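Local coordinates for lambda phage protein with carbohydrate-binding module (Shewanella oneidensis, PDB 2A5Z) that is of uncharacterised function but binds magnesium and has a jelly-roll fold with a carbohydrate-binding module, consistent with a role in sugar recognition, at residues N131-T136 against T232-A237. Residues are numbered along the deposited sequence; the frame is centred on the assembly and turned at random.
Sequences NPAQLT and TQCKTA
Ala133, Leu135 and Lys235 have the most surface buried where two antiparallel strand ends meet. Ala133 O receives Lys235 N at 2.9 Å, in the carbonyl plane and on a lone pair, with a nearly straight N-H...O angle of 161°. Cys234 CA makes a further CA-H...O contact with this oxygen, so one true hydrogen bond and one weaker contact converge on it. Ala133 CB rests against Cys234 SG (3.9 Å) and against Thr236, whose OG1 and CG2 both touch it. Lys235 runs back over the turn: CB and CG pass Ala133 O, and the bend at chi3 (-76°) puts CE 3.5 Å from Pro132 O. Leu135 pairs with Gln233 in the hydrogen-bonded manner. Leu135 N gives a straight bond of 3.0 Å to Gln233 O, while the return bond from Gln233 N to Leu135 O is weak, bent to 122° at the hydrogen. Their side chains lie side by side, both with CG anti to the backbone N, and Leu135 CD2 comes 3.8 Å from Gln233 OE1; Gln233 NE2 is held by Asn100 O, and Leu135 also packs on Ile154 and Glu156 of strand 153-156. On the other face, Thr136 and Thr232 form a non-hydrogen-bonded pair whose hydroxyls bond to each other, OG1 to OG1 at 2.6 Å; Thr232 OG1 is bonded to Ile244 N as well. Before the strand, Asn131 OD1 accepts Ala133 N at 2.9 Å, an Asx turn that overlaps the type I turn from Asn131 to Gln134. Strand 134-137 joins 230-234 on one edge and 153-156 on the other, an antiparallel neighbourhood belonging to one sheet of the jelly-roll, away from the magnesium site.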
loop_
_atom_site.group_PDB
_atom_site.type_symbol
_atom_site.label_atom_id
_atom_site.label_comp_id
_atom_site.label_asym_id
_atom_site.label_seq_id
_atom_site.Cartn_x
_atom_site.Cartn_y
_atom_site.Cartn_z
ATOM N N ASN C 131 19.991 11.672 25.266
ATOM C CA ASN C 131 21.224 10.907 25.355
ATOM C C ASN C 131 22.129 11.419 24.235
ATOM O O ASN C 131 21.637 11.689 23.133
ATOM C CB ASN C 131 20.905 9.409 25.196
ATOM C CG ASN C 131 22.100 8.508 25.468
ATOM O OD1 ASN C 131 23.058 8.465 24.688
ATOM N ND2 ASN C 131 22.031 7.751 26.560
ATOM N N PRO C 132 23.434 11.619 24.519
ATOM C CA PRO C 132 24.370 12.076 23.485
ATOM C C PRO C 132 24.448 11.163 22.248
ATOM O O PRO C 132 24.922 11.598 21.205
ATOM C CB PRO C 132 25.723 12.131 24.214
ATOM C CG PRO C 132 25.538 11.390 25.491
ATOM C CD PRO C 132 24.088 11.485 25.834
ATOM N N ALA C 133 23.951 9.935 22.363
ATOM C CA ALA C 133 23.948 8.976 21.256
ATOM C C ALA C 133 22.808 9.207 20.250
ATOM O O ALA C 133 22.818 8.630 19.150
ATOM C CB ALA C 133 23.892 7.558 21.793
ATOM N N GLN C 134 21.839 10.047 20.626
ATOM C CA GLN C 134 20.688 10.335 19.766
ATOM C C GLN C 134 21.016 11.328 18.643
ATOM O O GLN C 134 21.512 12.431 18.896
ATOM C CB GLN C 134 19.496 10.841 20.586
ATOM C CG GLN C 134 19.000 9.889 21.664
ATOM C CD GLN C 134 18.237 10.597 22.779
ATOM O OE1 GLN C 134 18.214 11.831 22.858
ATOM N NE2 GLN C 134 17.614 9.814 23.657
ATOM N N LEU C 135 20.729 10.913 17.407
ATOM C CA LEU C 135 20.855 11.763 16.222
ATOM C C LEU C 135 19.619 11.593 15.347
ATOM O O LEU C 135 19.328 10.489 14.874
ATOM C CB LEU C 135 22.136 11.440 15.421
ATOM C CG LEU C 135 22.368 12.102 14.044
ATOM C CD1 LEU C 135 22.555 13.618 14.137
ATOM C CD2 LEU C 135 23.558 11.490 13.341
ATOM N N THR C 136 18.894 12.688 15.159
ATOM C CA THR C 136 17.708 12.717 14.317
ATOM C C THR C 136 17.830 13.850 13.296
ATOM O O THR C 136 18.395 14.902 13.598
ATOM C CB THR C 136 16.429 12.903 15.178
ATOM O OG1 THR C 136 16.393 11.884 16.181
ATOM C CG2 THR C 136 15.168 12.801 14.339
ATOM N N THR C 232 15.851 8.803 12.495
ATOM C CA THR C 232 16.349 8.834 13.866
ATOM C C THR C 232 17.289 7.653 14.058
ATOM O O THR C 232 17.054 6.572 13.518
ATOM C CB THR C 232 15.202 8.885 14.909
ATOM O OG1 THR C 232 15.707 9.343 16.168
ATOM C CG2 THR C 232 14.512 7.523 15.078
ATOM N N GLN C 233 18.353 7.878 14.821
ATOM C CA GLN C 233 19.512 6.992 14.823
ATOM C C GLN C 233 20.216 6.980 16.174
ATOM O O GLN C 233 20.238 7.993 16.888
ATOM C CB GLN C 233 20.510 7.472 13.770
ATOM C CG GLN C 233 21.641 6.496 13.453
ATOM C CD GLN C 233 22.394 6.898 12.211
ATOM O OE1 GLN C 233 22.626 8.082 11.979
ATOM N NE2 GLN C 233 22.763 5.921 11.393
ATOM N N CYS C 234 20.803 5.834 16.509
ATOM C CA CYS C 234 21.658 5.723 17.686
ATOM C C CYS C 234 23.103 5.544 17.242
ATOM O O CYS C 234 23.404 4.636 16.471
ATOM C CB CYS C 234 21.222 4.565 18.577
ATOM S SG CYS C 234 22.151 4.493 20.133
ATOM N N LYS C 235 23.985 6.417 17.721
ATOM C CA LYS C 235 25.388 6.420 17.313
ATOM C C LYS C 235 26.238 5.375 18.030
ATOM O O LYS C 235 27.366 5.109 17.615
ATOM C CB LYS C 235 26.007 7.797 17.530
ATOM C CG LYS C 235 25.539 8.857 16.542
ATOM C CD LYS C 235 26.343 10.145 16.693
ATOM C CE LYS C 235 25.904 10.923 17.922
ATOM N NZ LYS C 235 26.764 12.120 18.133
ATOM N N THR C 236 25.704 4.802 19.107
ATOM C CA THR C 236 26.440 3.817 19.899
ATOM C C THR C 236 25.810 2.427 19.820
ATOM O O THR C 236 24.682 2.255 19.323
ATOM C CB THR C 236 26.569 4.234 21.386
ATOM O OG1 THR C 236 25.288 4.147 22.026
ATOM C CG2 THR C 236 27.133 5.652 21.519
ATOM N N ALA C 237 26.549 1.442 20.321
ATOM C CA ALA C 237 26.122 0.058 20.298
ATOM C C ALA C 237 25.456 -0.352 21.614
ATOM O O ALA C 237 25.549 -1.512 22.022
ATOM C CB ALA C 237 27.313 -0.851 19.980
#